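Transcriptional activator, putative (Pyrococcus furiosus, PDB 1RTW) is of unknown function but belongs to the TENA/THI-4/PQQC family of all-helical proteins. Local coordinates at residues B[131-136]-B[198-202]. Numbering follows the deposited sequence.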
ATOM      1  N   ALA B 131      24.078   2.566  -9.936  1.00 14.65           N
ATOM      2  CA  ALA B 131      24.216   3.552 -10.999  1.00 14.03           C
ATOM      3  C   ALA B 131      24.975   4.782 -10.509  1.00 15.24           C
ATOM      4  O   ALA B 131      25.902   5.253 -11.174  1.00 15.01           O
ATOM      5  CB  ALA B 131      22.860   3.966 -11.513  1.00 10.36           C
ATOM      6  N   TYR B 132      24.597   5.292  -9.336  1.00 16.76           N
ATOM      7  CA  TYR B 132      25.245   6.480  -8.793  1.00 18.25           C
ATOM      8  C   TYR B 132      26.668   6.220  -8.334  1.00 20.48           C
ATOM      9  O   TYR B 132      27.533   7.099  -8.437  1.00 19.88           O
ATOM     10  CB  TYR B 132      24.409   7.091  -7.670  1.00 17.35           C
ATOM     11  CG  TYR B 132      23.790   8.407  -8.059  1.00 16.82           C
ATOM     12  CD1 TYR B 132      23.693   9.449  -7.145  1.00 15.13           C
ATOM     13  CD2 TYR B 132      23.335   8.626  -9.361  1.00 16.28           C
ATOM     14  CE1 TYR B 132      23.158  10.691  -7.519  1.00 16.47           C
ATOM     15  CE2 TYR B 132      22.804   9.862  -9.745  1.00 17.38           C
ATOM     16  CZ  TYR B 132      22.716  10.889  -8.821  1.00 16.59           C
ATOM     17  OH  TYR B 132      22.179  12.106  -9.205  1.00 19.15           O
ATOM     18  N   TYR B 133      26.912   5.005  -7.852  1.00 22.23           N
ATOM     19  CA  TYR B 133      28.243   4.628  -7.403  1.00 24.09           C
ATOM     20  C   TYR B 133      29.196   4.689  -8.594  1.00 24.53           C
ATOM     21  O   TYR B 133      30.263   5.291  -8.508  1.00 25.29           O
ATOM     22  CB  TYR B 133      28.229   3.227  -6.788  1.00 25.38           C
ATOM     23  CG  TYR B 133      29.584   2.736  -6.315  1.00 24.85           C
ATOM     24  CD1 TYR B 133      30.406   3.536  -5.527  1.00 25.30           C
ATOM     25  CD2 TYR B 133      30.043   1.469  -6.670  1.00 26.20           C
ATOM     26  CE1 TYR B 133      31.658   3.087  -5.104  1.00 28.32           C
ATOM     27  CE2 TYR B 133      31.289   1.004  -6.257  1.00 27.05           C
ATOM     28  CZ  TYR B 133      32.094   1.812  -5.473  1.00 29.49           C
ATOM     29  OH  TYR B 133      33.322   1.336  -5.048  1.00 28.16           O
ATOM     30  N   GLU B 134      28.776   4.119  -9.718  1.00 25.04           N
ATOM     31  CA  GLU B 134      29.594   4.118 -10.928  1.00 25.51           C
ATOM     32  C   GLU B 134      29.821   5.511 -11.521  1.00 27.93           C
ATOM     33  O   GLU B 134      30.955   5.873 -11.844  1.00 29.71           O
ATOM     34  CB  GLU B 134      28.983   3.194 -11.985  1.00 23.36           C
ATOM     35  CG  GLU B 134      29.033   1.716 -11.620  1.00 21.43           C
ATOM     36  CD  GLU B 134      30.445   1.208 -11.394  1.00 22.47           C
ATOM     37  OE1 GLU B 134      31.361   1.622 -12.136  1.00 24.41           O
ATOM     38  OE2 GLU B 134      30.643   0.390 -10.473  1.00 23.45           O
ATOM     39  N   ALA B 135      28.749   6.298 -11.630  1.00 28.63           N
ATOM     40  CA  ALA B 135      28.826   7.646 -12.195  1.00 28.09           C
ATOM     41  C   ALA B 135      29.764   8.558 -11.427  1.00 28.90           C
ATOM     42  O   ALA B 135      30.630   9.205 -12.011  1.00 32.06           O
ATOM     43  CB  ALA B 135      27.444   8.265 -12.266  1.00 24.30           C
ATOM     44  N   TRP B 136      29.588   8.602 -10.113  1.00 28.54           N
ATOM     45  CA  TRP B 136      30.418   9.441  -9.274  1.00 26.74           C
ATOM     46  C   TRP B 136      31.827   8.874  -9.131  1.00 27.52           C
ATOM     47  O   TRP B 136      32.773   9.610  -8.863  1.00 26.43           O
ATOM     48  CB  TRP B 136      29.731   9.678  -7.930  1.00 23.92           C
ATOM     49  CG  TRP B 136      28.487  10.491  -8.120  1.00 23.87           C
ATOM     50  CD1 TRP B 136      27.199  10.026  -8.176  1.00 23.43           C
ATOM     51  CD2 TRP B 136      28.416  11.894  -8.389  1.00 21.70           C
ATOM     52  NE1 TRP B 136      26.340  11.049  -8.471  1.00 20.12           N
ATOM     53  CE2 TRP B 136      27.052  12.202  -8.605  1.00 21.44           C
ATOM     54  CE3 TRP B 136      29.367  12.915  -8.468  1.00 21.77           C
ATOM     55  CZ2 TRP B 136      26.625  13.499  -8.907  1.00 21.48           C
ATOM     56  CZ3 TRP B 136      28.936  14.202  -8.768  1.00 21.23           C
ATOM     57  CH2 TRP B 136      27.576  14.481  -8.978  1.00 21.59           C
ATOM     58  N   GLU B 198      17.658   6.679 -14.864  1.00 19.08           N
ATOM     59  CA  GLU B 198      18.953   7.176 -14.394  1.00 19.10           C
ATOM     60  C   GLU B 198      19.634   7.978 -15.498  1.00 18.94           C
ATOM     61  O   GLU B 198      20.177   9.059 -15.267  1.00 17.45           O
ATOM     62  CB  GLU B 198      19.866   6.006 -14.003  1.00 18.65           C
ATOM     63  CG  GLU B 198      19.606   5.438 -12.614  1.00 18.78           C
ATOM     64  CD  GLU B 198      19.931   6.432 -11.507  1.00 20.54           C
ATOM     65  OE1 GLU B 198      21.003   7.059 -11.571  1.00 21.28           O
ATOM     66  OE2 GLU B 198      19.120   6.602 -10.576  1.00 21.03           O
ATOM     67  N   LEU B 199      19.611   7.423 -16.704  1.00 20.35           N
ATOM     68  CA  LEU B 199      20.221   8.077 -17.857  1.00 20.76           C
ATOM     69  C   LEU B 199      19.557   9.416 -18.168  1.00 19.40           C
ATOM     70  O   LEU B 199      20.224  10.392 -18.478  1.00 20.32           O
ATOM     71  CB  LEU B 199      20.121   7.173 -19.084  1.00 16.83           C
ATOM     72  CG  LEU B 199      20.521   7.861 -20.394  1.00 20.16           C
ATOM     73  CD1 LEU B 199      21.990   8.253 -20.369  1.00 18.00           C
ATOM     74  CD2 LEU B 199      20.215   6.953 -21.572  1.00 20.92           C
ATOM     75  N   ILE B 200      18.233   9.432 -18.103  1.00 20.85           N
ATOM     76  CA  ILE B 200      17.441  10.612 -18.393  1.00 21.22           C
ATOM     77  C   ILE B 200      17.563  11.705 -17.336  1.00 19.98           C
ATOM     78  O   ILE B 200      17.531  12.895 -17.656  1.00 19.88           O
ATOM     79  CB  ILE B 200      15.951  10.204 -18.563  1.00 24.50           C
ATOM     80  CG1 ILE B 200      15.782   9.416 -19.864  1.00 25.04           C
ATOM     81  CG2 ILE B 200      15.034  11.420 -18.556  1.00 24.00           C
ATOM     82  CD1 ILE B 200      14.416   8.767 -20.001  1.00 28.35           C
ATOM     83  N   PHE B 201      17.719  11.305 -16.080  1.00 17.16           N
ATOM     84  CA  PHE B 201      17.813  12.278 -15.006  1.00 15.83           C
ATOM     85  C   PHE B 201      18.930  13.296 -15.203  1.00 14.88           C
ATOM     86  O   PHE B 201      18.756  14.477 -14.890  1.00 15.09           O
ATOM     87  CB  PHE B 201      17.969  11.572 -13.661  1.00 13.11           C
ATOM     88  CG  PHE B 201      17.464  12.368 -12.505  1.00  9.68           C
ATOM     89  CD1 PHE B 201      18.288  13.295 -11.866  1.00 10.24           C
ATOM     90  CD2 PHE B 201      16.159  12.184 -12.039  1.00 10.18           C
ATOM     91  CE1 PHE B 201      17.819  14.027 -10.777  1.00  8.47           C
ATOM     92  CE2 PHE B 201      15.674  12.905 -10.952  1.00 10.47           C
ATOM     93  CZ  PHE B 201      16.505  13.831 -10.316  1.00 11.69           C
ATOM     94  N   TRP B 202      20.068  12.847 -15.731  1.00 14.87           N
ATOM     95  CA  TRP B 202      21.199  13.745 -15.944  1.00 16.27           C
ATOM     96  C   TRP B 202      20.847  14.917 -16.862  1.00 17.96           C
ATOM     97  O   TRP B 202      21.366  16.014 -16.682  1.00 17.32           O
ATOM     98  CB  TRP B 202      22.404  12.986 -16.491  1.00 15.47           C
ATOM     99  CG  TRP B 202      22.945  11.936 -15.560  1.00 15.61           C
ATOM    100  CD1 TRP B 202      22.857  10.581 -15.714  1.00 15.14           C
ATOM    101  CD2 TRP B 202      23.629  12.153 -14.314  1.00 12.30           C
ATOM    102  NE1 TRP B 202      23.433   9.944 -14.643  1.00 13.59           N
ATOM    103  CE2 TRP B 202      23.917  10.879 -13.775  1.00 12.08           C
ATOM    104  CE3 TRP B 202      24.014  13.291 -13.605  1.00  9.13           C
ATOM    105  CZ2 TRP B 202      24.580  10.720 -12.552  1.00 12.93           C
ATOM    106  CZ3 TRP B 202      24.669  13.129 -12.387  1.00 10.70           C
ATOM    107  CH2 TRP B 202      24.947  11.852 -11.875  1.00  8.94           C
TER
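W202 pushes the six-membered ring of its indole among Y132, A135 and W136 on helix 118-142. This is the tight part of the contact. W202 CZ2 lies 3.4 Å from Y132 CE2 and 3.8 Å from A135 CB. The Y132 and W202 rings are nearly parallel, with planes at 22°, but they are slid apart and barely overlap. W136 is turned more, at 56° to W202. W136 NE1 lies at the edge of the W202 ring, 3.8 Å from W202 CH2. The same NE1 sits over one face of Y132, toward the rim. H20 and F22 add further rings against W202.

The E198 end is looser and has few contacts. Bent at chi2 (-66°), E198 brings OE1 to 3.6 Å from both A131 CB and Y132 CD2, with the carboxylate plane almost perpendicular to the tyrosine ring. The polar ends are hydrogen-bonded elsewhere: E198 OE2 with Y105 OH, and Y132 OH with W39 NE1. The partly exposed E134, on the same helix as Y132, takes no part and forms salt bridges with K130 and K137. The whole is a buried aromatic cluster joining helix 118-142 to segment 198-202 in the TENA/THI-4/PQQC helical fold.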